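Local coordinates for protein adenosine 5'-monophosphoramidase HNT1 (Candida albicans, PDB 6IQ1) that probably hydrolyses adenosine 5'-monophosphoramidates to AMP as a homodimeric histidine triad enzyme of the HINT family, at residues C10-G15 with K27-L32; K21-A26 with V68-K73; P46-A51 with N55-Y60. One frame throughout, in Å; residues are numbered along the deposited sequence.

Overall arrangement
Two of the three contacts share a zinc ion: Cys10 of contact 1 and His49 of contact 3 both bind it, along with Cys7 and His104. Their centres lie about 13 Å apart, and Lys27 NZ reaches Asp59 OD2 at 2.5 Å in a salt bridge. In contact 1 the side chain of Phe31 lies about 6 Å from that of His106, the probable nucleotidylated histidine of the triad motif. Contact 2, centred about 12 Å from contact 1, joins it through neighbouring strands of one sheet, where Ser30 OG meets Ile23 O at 2.7 Å. Contacts 2 and 3, centres about 17 Å apart, use opposite ends of helix 58-74, and Lys47 pairs with Glu24.

Contact 1 of 3, residues C10-G15 with K27-L32; sequences CKIIKG and KTYSFL. With ZN (zinc ion), chain H.
Ile12 and Ile13, on the last turn of helix 8-14, pack against Tyr29 and Phe31 of strand 28-32, and everything that passes between the two segments is apolar. The clearest piece is a CH-pi contact: Ile12 CG2 stands over the centre of the Phe31 ring, 4.2 Å from its centroid and 10° off the normal. The other branch of the same isoleucine reaches the same ring, with Ile12 CD1 3.9 Å from Phe31 CE2. Phe31 carries CG between its backbone N and carbonyl carbon (chi1 57°), which presents the ring's face to the helix.

Tyr29 is met by van der Waals packing. Ile12 CG2 also comes within 3.8 Å of Tyr29 CE1, so one methyl serves both aromatic residues, while Ile13 runs past the tyrosine in the opposite direction and brings CG1 to 4.0 Å from Tyr29 CB. The tyrosine hydroxyl finds its polar partner outside both segments, hydrogen bonding to Ser19 OG.

A metal bond and a backbone motif belong to the helix itself. Cys10 SG binds the zinc ion at 2.5 Å, on a part of the helix that does not touch the strand; Cys7, His49 and His104 complete the site. The chain leaves the helix at Gly15 in a Schellman motif, with positive phi and a bond from Gly15 N to Ile12 O, 3.0 Å long. The axes of the short segments 10-14 and 28-32 stand almost perpendicular, at 95°, and lay across one face of the antiparallel HIT-domain sheet a short helix that supplies Cys10, with Cys7 just before it, to the zinc site.

Contact 2 of 3, residues K21-A26 with V68-K73; sequences KLIETA and VKKLTK
Ile23 drives its CD1 methyl into the angle between Lys70 and Leu71, two successive residues of helix 58-74. On the lysine side it lies against the aliphatic chain rather than the amine: Lys70 CD is 3.5 Å away from Ile23 CD1, and CB, CG and CE of the same lysine are all close to that methyl. Lys70 has CG anti to its backbone N (chi1 -159°) and stays extended beyond it, a shape that carries the methylenes obliquely across the isoleucine tip and takes NZ onward to a salt bridge with Asp148 of the second subunit.

Leu71 meets the isoleucine differently. The two side chains slide past one another in opposite directions, and Leu71 CD2 ends 4.0 Å from Ile23 CD1. That same leucine methyl is shared with Leu22, whose side chain crosses Leu71 at about a right angle and places Leu22 CD1 4.1 Å from Leu71 CD2.

This is helix-on-sheet packing in the HIT domain: an outer strand of the antiparallel sheet lies on the long helix, the axes of segments 21-24 and 68-73 at 132° and 9.6 Å apart at their closest. Leu71 also touches Val42 and Ile44 of strand 42-46, while Ile23 also touches Leu144 of the second subunit, placing the contact in the dimer interface.

Lys21 and Glu24 make no contact with the helical segment and pair with each other. Lys21 NZ bridges to Glu24 OE1 at 3.2 Å, reaching the anti side of the oxygen and 23° out of the carboxylate plane, and the other oxygen, OE2, pairs with Lys47. Within the helix, Thr72 OG1 turns back to Lys69 O, giving the hydroxyl a partner in its own turn.

Contact 3 of 3, residues P46-A51 with N55-Y60; sequences PKHHGA and NIPDDY. With ZN (zinc ion), chain H.
The loop that carries His49, a ligand of the zinc site, folds back on the start of helix 58-74, with Pro57 at the N-cap position. His48 is the centre of the packing. Pro57 CD sits over the middle of the imidazole, 3.5 Å from its centroid and nearly along the ring normal, a close CH-pi contact. One bond nearer the backbone, His48 CB rests on the face of Tyr60, 3.7 Å from the ring centroid and only 5° off the normal. With CG anti to its backbone N (chi1 -172°), His48 reaches across to Pro57 while its CB stays on the tyrosine; the two rings are inclined at 53°.

Just before Pro57, Ile56 puts CD1 into the bend of the loop, 3.5 Å from Gly50 N, and the same methyl touches Pro46 CG at 3.9 Å. Asn55 CB packs on Gly50 CA at 3.8 Å, and its OD1 accepts a hydrogen bond from Lys52 N just beyond the segment.

His48 faces the helix start, whereas His49 binds the zinc ion through ND1 at 2.0 Å, beside Cys7, Cys10 and His104. No hydrogen bond joins the two segments directly, so they meet through CH-pi and van der Waals contacts, while Lys27 links both sides through a backbone bond to Lys47, a salt bridge to Asp59 and a cation-pi contact with Tyr60.

Contact 1 of 3, residues C10-G15 with K27-L32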
loop_
_atom_site.group_PDB
_atom_site.type_symbol
_atom_site.label_atom_id
_atom_site.label_comp_id
_atom_site.label_asym_id
_atom_site.label_seq_id
_atom_site.Cartn_x
_atom_site.Cartn_y
_atom_site.Cartn_z
ATOM N N CYS D 10 7.550 -17.981 1.953
ATOM C CA CYS D 10 8.623 -18.469 2.821
ATOM C C CYS D 10 9.625 -19.333 2.050
ATOM O O CYS D 10 10.841 -19.153 2.181
ATOM C CB CYS D 10 8.034 -19.248 3.993
ATOM S SG CYS D 10 7.355 -18.205 5.292
ATOM N N LYS D 11 9.137 -20.285 1.240
ATOM C CA LYS D 11 10.052 -21.110 0.455
ATOM C C LYS D 11 10.873 -20.255 -0.506
ATOM O O LYS D 11 12.066 -20.514 -0.713
ATOM C CB LYS D 11 9.285 -22.177 -0.329
ATOM C CG LYS D 11 8.762 -23.368 0.467
ATOM C CD LYS D 11 7.620 -24.045 -0.317
ATOM C CE LYS D 11 7.054 -25.273 0.386
ATOM N NZ LYS D 11 5.611 -25.465 0.035
ATOM N N ILE D 12 10.252 -19.237 -1.116
ATOM C CA ILE D 12 10.978 -18.360 -2.033
ATOM C C ILE D 12 12.087 -17.611 -1.297
ATOM O O ILE D 12 13.208 -17.473 -1.810
ATOM C CB ILE D 12 10.011 -17.387 -2.731
ATOM C CG1 ILE D 12 9.361 -18.025 -3.959
ATOM C CG2 ILE D 12 10.734 -16.104 -3.145
ATOM C CD1 ILE D 12 8.182 -17.209 -4.530
ATOM N N ILE D 13 11.790 -17.108 -0.086
ATOM C CA ILE D 13 12.810 -16.442 0.729
ATOM C C ILE D 13 13.985 -17.387 0.990
ATOM O O ILE D 13 15.147 -17.035 0.762
ATOM C CB ILE D 13 12.193 -15.916 2.043
ATOM C CG1 ILE D 13 11.308 -14.694 1.800
ATOM C CG2 ILE D 13 13.253 -15.512 3.028
ATOM C CD1 ILE D 13 10.466 -14.343 2.991
ATOM N N LYS D 14 13.698 -18.612 1.444
ATOM C CA LYS D 14 14.752 -19.605 1.662
ATOM C C LYS D 14 15.411 -20.087 0.370
ATOM O O LYS D 14 16.437 -20.764 0.441
ATOM C CB LYS D 14 14.198 -20.807 2.432
ATOM C CG LYS D 14 13.850 -20.497 3.883
ATOM C CD LYS D 14 12.758 -21.408 4.433
ATOM C CE LYS D 14 13.353 -22.683 5.005
ATOM N NZ LYS D 14 12.311 -23.642 5.472
ATOM N N GLY D 15 14.873 -19.759 -0.800
ATOM C CA GLY D 15 15.495 -20.194 -2.037
ATOM C C GLY D 15 15.147 -21.601 -2.459
ATOM O O GLY D 15 15.787 -22.138 -3.371
ATOM N N LYS D 27 15.530 -7.497 6.656
ATOM C CA LYS D 27 14.134 -7.729 6.989
ATOM C C LYS D 27 13.200 -7.910 5.793
ATOM O O LYS D 27 12.096 -8.430 5.978
ATOM C CB LYS D 27 13.613 -6.580 7.873
ATOM C CG LYS D 27 14.026 -6.732 9.337
ATOM C CD LYS D 27 13.840 -5.426 10.114
ATOM C CE LYS D 27 14.618 -5.431 11.435
ATOM N NZ LYS D 27 14.321 -6.637 12.268
ATOM N N THR D 28 13.604 -7.533 4.580
ATOM C CA THR D 28 12.675 -7.497 3.463
ATOM C C THR D 28 13.227 -8.256 2.261
ATOM O O THR D 28 14.441 -8.296 2.044
ATOM C CB THR D 28 12.370 -6.032 3.087
ATOM O OG1 THR D 28 11.770 -5.374 4.208
ATOM C CG2 THR D 28 11.419 -5.950 1.913
ATOM N N TYR D 29 12.321 -8.846 1.469
ATOM C CA TYR D 29 12.681 -9.589 0.261
ATOM C C TYR D 29 11.782 -9.189 -0.907
ATOM O O TYR D 29 10.546 -9.196 -0.784
ATOM C CB TYR D 29 12.585 -11.103 0.503
ATOM C CG TYR D 29 13.144 -11.933 -0.628
ATOM C CD1 TYR D 29 12.380 -12.213 -1.759
ATOM C CD2 TYR D 29 14.430 -12.435 -0.570
ATOM C CE1 TYR D 29 12.883 -12.954 -2.797
ATOM C CE2 TYR D 29 14.944 -13.201 -1.608
ATOM C CZ TYR D 29 14.168 -13.452 -2.717
ATOM O OH TYR D 29 14.677 -14.197 -3.758
ATOM N N SER D 30 12.385 -8.879 -2.051
ATOM C CA SER D 30 11.588 -8.459 -3.196
ATOM C C SER D 30 12.043 -9.149 -4.481
ATOM O O SER D 30 13.212 -9.506 -4.644
ATOM C CB SER D 30 11.613 -6.923 -3.350
ATOM O OG SER D 30 12.922 -6.448 -3.554
ATOM N N PHE D 31 11.096 -9.316 -5.401
ATOM C CA PHE D 31 11.272 -10.131 -6.593
ATOM C C PHE D 31 10.141 -9.832 -7.570
ATOM O O PHE D 31 9.087 -9.310 -7.190
ATOM C CB PHE D 31 11.315 -11.632 -6.253
ATOM C CG PHE D 31 10.096 -12.137 -5.519
ATOM C CD1 PHE D 31 9.909 -11.868 -4.165
ATOM C CD2 PHE D 31 9.150 -12.902 -6.169
ATOM C CE1 PHE D 31 8.785 -12.340 -3.483
ATOM C CE2 PHE D 31 8.022 -13.389 -5.495
ATOM C CZ PHE D 31 7.833 -13.104 -4.156
ATOM N N LEU D 32 10.386 -10.173 -8.839
ATOM C CA LEU D 32 9.423 -9.958 -9.914
ATOM C C LEU D 32 8.177 -10.818 -9.740
ATOM O O LEU D 32 8.249 -11.987 -9.340
ATOM C CB LEU D 32 10.057 -10.286 -11.259
ATOM C CG LEU D 32 11.003 -9.262 -11.880
ATOM C CD1 LEU D 32 11.637 -9.830 -13.159
ATOM C CD2 LEU D 32 10.285 -7.941 -12.167
HETATM ZN ZN ZN H . 5.217 -17.259 4.492
#

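Contact 2 of 3, residues K21-A26 with V68-K73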
loop_
_atom_site.group_PDB
_atom_site.type_symbol
_atom_site.label_atom_id
_atom_site.label_comp_id
_atom_site.label_asym_id
_atom_site.label_seq_id
_atom_site.Cartn_x
_atom_site.Cartn_y
_atom_site.Cartn_z
ATOM N N LYS D 21 15.174 -12.330 -8.084
ATOM C CA LYS D 21 15.423 -11.498 -6.910
ATOM C C LYS D 21 15.891 -10.092 -7.282
ATOM O O LYS D 21 16.665 -9.896 -8.222
ATOM C CB LYS D 21 16.462 -12.158 -6.001
ATOM C CG LYS D 21 16.774 -11.369 -4.746
ATOM C CD LYS D 21 17.808 -12.079 -3.897
ATOM C CE LYS D 21 19.206 -11.531 -4.138
ATOM N NZ LYS D 21 19.823 -11.027 -2.870
ATOM N N LEU D 22 15.433 -9.102 -6.515
ATOM C CA LEU D 22 15.758 -7.718 -6.806
ATOM C C LEU D 22 16.513 -7.165 -5.606
ATOM O O LEU D 22 17.717 -7.401 -5.475
ATOM C CB LEU D 22 14.480 -6.944 -7.173
ATOM C CG LEU D 22 13.821 -7.210 -8.546
ATOM C CD1 LEU D 22 12.528 -6.448 -8.682
ATOM C CD2 LEU D 22 14.743 -6.828 -9.699
ATOM N N ILE D 23 15.862 -6.444 -4.714
ATOM C CA ILE D 23 16.499 -5.904 -3.524
ATOM C C ILE D 23 16.196 -6.838 -2.365
ATOM O O ILE D 23 15.053 -7.268 -2.188
ATOM C CB ILE D 23 16.012 -4.471 -3.242
ATOM C CG1 ILE D 23 16.627 -3.489 -4.260
ATOM C CG2 ILE D 23 16.323 -4.054 -1.805
ATOM C CD1 ILE D 23 16.137 -2.040 -4.117
ATOM N N GLU D 24 17.214 -7.176 -1.590
ATOM C CA GLU D 24 17.009 -7.896 -0.344
ATOM C C GLU D 24 17.656 -7.137 0.812
ATOM O O GLU D 24 18.669 -6.450 0.648
ATOM C CB GLU D 24 17.564 -9.308 -0.409
ATOM C CG GLU D 24 17.092 -10.151 0.743
ATOM C CD GLU D 24 17.717 -11.528 0.781
ATOM O OE1 GLU D 24 18.198 -12.019 -0.279
ATOM O OE2 GLU D 24 17.709 -12.114 1.891
ATOM N N THR D 25 17.051 -7.278 1.986
ATOM C CA THR D 25 17.408 -6.546 3.190
ATOM C C THR D 25 17.434 -7.560 4.331
ATOM O O THR D 25 16.973 -8.693 4.177
ATOM C CB THR D 25 16.397 -5.385 3.410
ATOM O OG1 THR D 25 16.729 -4.268 2.571
ATOM C CG2 THR D 25 16.321 -4.927 4.820
ATOM N N ALA D 26 18.030 -7.178 5.463
ATOM C CA ALA D 26 17.920 -8.008 6.657
ATOM C C ALA D 26 16.472 -8.399 6.929
ATOM O O ALA D 26 16.194 -9.519 7.375
ATOM C CB ALA D 26 18.506 -7.275 7.868
ATOM N N VAL D 68 10.406 -0.204 -1.085
ATOM C CA VAL D 68 9.574 0.134 -2.242
ATOM C C VAL D 68 10.082 1.419 -2.886
ATOM O O VAL D 68 10.183 1.522 -4.112
ATOM C CB VAL D 68 8.084 0.248 -1.845
ATOM C CG1 VAL D 68 7.223 0.600 -3.054
ATOM C CG2 VAL D 68 7.586 -1.037 -1.210
ATOM N N LYS D 69 10.454 2.400 -2.065
ATOM C CA LYS D 69 10.998 3.642 -2.599
ATOM C C LYS D 69 12.268 3.384 -3.395
ATOM O O LYS D 69 12.433 3.900 -4.506
ATOM C CB LYS D 69 11.279 4.625 -1.469
ATOM C CG LYS D 69 12.008 5.846 -1.936
ATOM C CD LYS D 69 12.062 6.859 -0.828
ATOM C CE LYS D 69 13.017 7.966 -1.148
ATOM N NZ LYS D 69 13.379 8.559 0.142
ATOM N N LYS D 70 13.178 2.580 -2.842
ATOM C CA LYS D 70 14.391 2.243 -3.576
ATOM C C LYS D 70 14.062 1.519 -4.890
ATOM O O LYS D 70 14.718 1.755 -5.916
ATOM C CB LYS D 70 15.324 1.411 -2.687
ATOM C CG LYS D 70 16.779 1.453 -3.142
ATOM C CD LYS D 70 17.643 0.592 -2.273
ATOM C CE LYS D 70 19.045 0.401 -2.858
ATOM N NZ LYS D 70 19.867 -0.468 -1.978
ATOM N N LEU D 71 13.024 0.666 -4.890
ATOM C CA LEU D 71 12.647 -0.026 -6.122
ATOM C C LEU D 71 12.126 0.936 -7.189
ATOM O O LEU D 71 12.338 0.695 -8.386
ATOM C CB LEU D 71 11.606 -1.115 -5.835
ATOM C CG LEU D 71 12.126 -2.368 -5.136
ATOM C CD1 LEU D 71 10.972 -3.108 -4.477
ATOM C CD2 LEU D 71 12.896 -3.263 -6.113
ATOM N N THR D 72 11.440 2.019 -6.797
ATOM C CA THR D 72 11.039 3.010 -7.795
ATOM C C THR D 72 12.257 3.668 -8.447
ATOM O O THR D 72 12.168 4.150 -9.578
ATOM C CB THR D 72 10.108 4.090 -7.198
ATOM O OG1 THR D 72 10.791 4.860 -6.197
ATOM C CG2 THR D 72 8.848 3.481 -6.598
ATOM N N LYS D 73 13.407 3.683 -7.769
ATOM C CA LYS D 73 14.627 4.137 -8.436
ATOM C C LYS D 73 15.148 3.094 -9.420
ATOM O O LYS D 73 15.564 3.444 -10.531
ATOM C CB LYS D 73 15.709 4.483 -7.416
ATOM C CG LYS D 73 15.435 5.744 -6.605
ATOM C CD LYS D 73 16.530 5.952 -5.573
ATOM C CE LYS D 73 16.018 6.738 -4.378
ATOM N NZ LYS D 73 17.131 7.330 -3.602
#

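Contact 3 of 3, residues P46-A51 with N55-Y60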
loop_
_atom_site.group_PDB
_atom_site.type_symbol
_atom_site.label_atom_id
_atom_site.label_comp_id
_atom_site.label_asym_id
_atom_site.label_seq_id
_atom_site.Cartn_x
_atom_site.Cartn_y
_atom_site.Cartn_z
ATOM N N PRO D 46 7.809 -8.870 3.819
ATOM C CA PRO D 46 8.594 -9.081 5.034
ATOM C C PRO D 46 9.032 -10.537 5.115
ATOM O O PRO D 46 8.355 -11.436 4.614
ATOM C CB PRO D 46 7.613 -8.724 6.155
ATOM C CG PRO D 46 6.270 -9.047 5.579
ATOM C CD PRO D 46 6.366 -8.730 4.095
ATOM N N LYS D 47 10.189 -10.769 5.744
ATOM C CA LYS D 47 10.675 -12.140 5.891
ATOM C C LYS D 47 9.906 -12.890 6.970
ATOM O O LYS D 47 9.718 -14.109 6.870
ATOM C CB LYS D 47 12.164 -12.143 6.189
ATOM C CG LYS D 47 13.027 -12.000 4.940
ATOM C CD LYS D 47 14.398 -11.404 5.292
ATOM C CE LYS D 47 15.343 -11.442 4.100
ATOM N NZ LYS D 47 16.776 -11.316 4.520
ATOM N N HIS D 48 9.447 -12.176 7.986
ATOM C CA HIS D 48 8.543 -12.716 8.989
ATOM C C HIS D 48 7.230 -13.165 8.350
ATOM O O HIS D 48 6.602 -12.407 7.598
ATOM C CB HIS D 48 8.291 -11.620 10.025
ATOM C CG HIS D 48 7.531 -12.065 11.229
ATOM N ND1 HIS D 48 6.162 -12.231 11.226
ATOM C CD2 HIS D 48 7.942 -12.328 12.490
ATOM C CE1 HIS D 48 5.766 -12.609 12.427
ATOM N NE2 HIS D 48 6.827 -12.675 13.212
ATOM N N HIS D 49 6.790 -14.384 8.667
ATOM C CA HIS D 49 5.554 -14.898 8.072
ATOM C C HIS D 49 4.343 -14.394 8.852
ATOM O O HIS D 49 4.084 -14.845 9.971
ATOM C CB HIS D 49 5.542 -16.424 8.024
ATOM C CG HIS D 49 4.264 -16.986 7.484
ATOM N ND1 HIS D 49 4.104 -17.334 6.158
ATOM C CD2 HIS D 49 3.068 -17.217 8.077
ATOM C CE1 HIS D 49 2.872 -17.767 5.959
ATOM N NE2 HIS D 49 2.223 -17.709 7.109
ATOM N N GLY D 50 3.584 -13.489 8.253
ATOM C CA GLY D 50 2.257 -13.162 8.749
ATOM C C GLY D 50 1.272 -13.119 7.600
ATOM O O GLY D 50 1.611 -12.748 6.476
ATOM N N ALA D 51 0.038 -13.512 7.884
ATOM C CA ALA D 51 -0.917 -13.562 6.787
ATOM C C ALA D 51 -1.417 -12.169 6.425
ATOM O O ALA D 51 -1.492 -11.827 5.242
ATOM C CB ALA D 51 -2.079 -14.493 7.135
ATOM N N ASN D 55 -0.448 -8.886 11.345
ATOM C CA ASN D 55 0.338 -9.994 11.870
ATOM C C ASN D 55 1.838 -9.774 11.725
ATOM O O ASN D 55 2.604 -10.710 11.960
ATOM C CB ASN D 55 -0.048 -11.309 11.175
ATOM C CG ASN D 55 -1.551 -11.569 11.202
ATOM O OD1 ASN D 55 -2.192 -11.631 10.158
ATOM N ND2 ASN D 55 -2.116 -11.716 12.399
ATOM N N ILE D 56 2.279 -8.586 11.341
ATOM C CA ILE D 56 3.681 -8.323 11.017
ATOM C C ILE D 56 4.263 -7.414 12.091
ATOM O O ILE D 56 3.656 -6.386 12.414
ATOM C CB ILE D 56 3.832 -7.687 9.620
ATOM C CG1 ILE D 56 3.256 -8.614 8.548
ATOM C CG2 ILE D 56 5.280 -7.427 9.294
ATOM C CD1 ILE D 56 3.919 -9.975 8.506
ATOM N N PRO D 57 5.420 -7.743 12.658
ATOM C CA PRO D 57 6.010 -6.869 13.683
ATOM C C PRO D 57 6.324 -5.483 13.131
ATOM O O PRO D 57 6.623 -5.314 11.946
ATOM C CB PRO D 57 7.292 -7.607 14.093
ATOM C CG PRO D 57 7.106 -9.025 13.603
ATOM C CD PRO D 57 6.247 -8.927 12.381
ATOM N N ASP D 58 6.252 -4.488 14.024
ATOM C CA ASP D 58 6.495 -3.102 13.642
ATOM C C ASP D 58 7.820 -2.934 12.906
ATOM O O ASP D 58 7.905 -2.186 11.924
ATOM C CB ASP D 58 6.454 -2.205 14.880
ATOM C CG ASP D 58 5.032 -1.795 15.263
ATOM O OD1 ASP D 58 4.088 -2.115 14.515
ATOM O OD2 ASP D 58 4.852 -1.135 16.308
ATOM N N ASP D 59 8.865 -3.633 13.343
ATOM C CA ASP D 59 10.169 -3.412 12.722
ATOM C C ASP D 59 10.237 -3.971 11.300
ATOM O O ASP D 59 11.013 -3.465 10.483
ATOM C CB ASP D 59 11.297 -3.988 13.590
ATOM C CG ASP D 59 11.181 -5.497 13.795
ATOM O OD1 ASP D 59 10.107 -6.001 14.198
ATOM O OD2 ASP D 59 12.185 -6.192 13.537
ATOM N N TYR D 60 9.435 -4.977 10.964
ATOM C CA TYR D 60 9.371 -5.357 9.561
ATOM C C TYR D 60 8.550 -4.366 8.731
ATOM O O TYR D 60 8.879 -4.115 7.562
ATOM C CB TYR D 60 8.802 -6.764 9.434
ATOM C CG TYR D 60 9.787 -7.817 9.859
ATOM C CD1 TYR D 60 9.948 -8.144 11.206
ATOM C CD2 TYR D 60 10.557 -8.485 8.917
ATOM C CE1 TYR D 60 10.842 -9.087 11.602
ATOM C CE2 TYR D 60 11.456 -9.445 9.298
ATOM C CZ TYR D 60 11.601 -9.741 10.642
ATOM O OH TYR D 60 12.519 -10.692 11.014
HETATM ZN ZN ZN H . 5.217 -17.259 4.492
#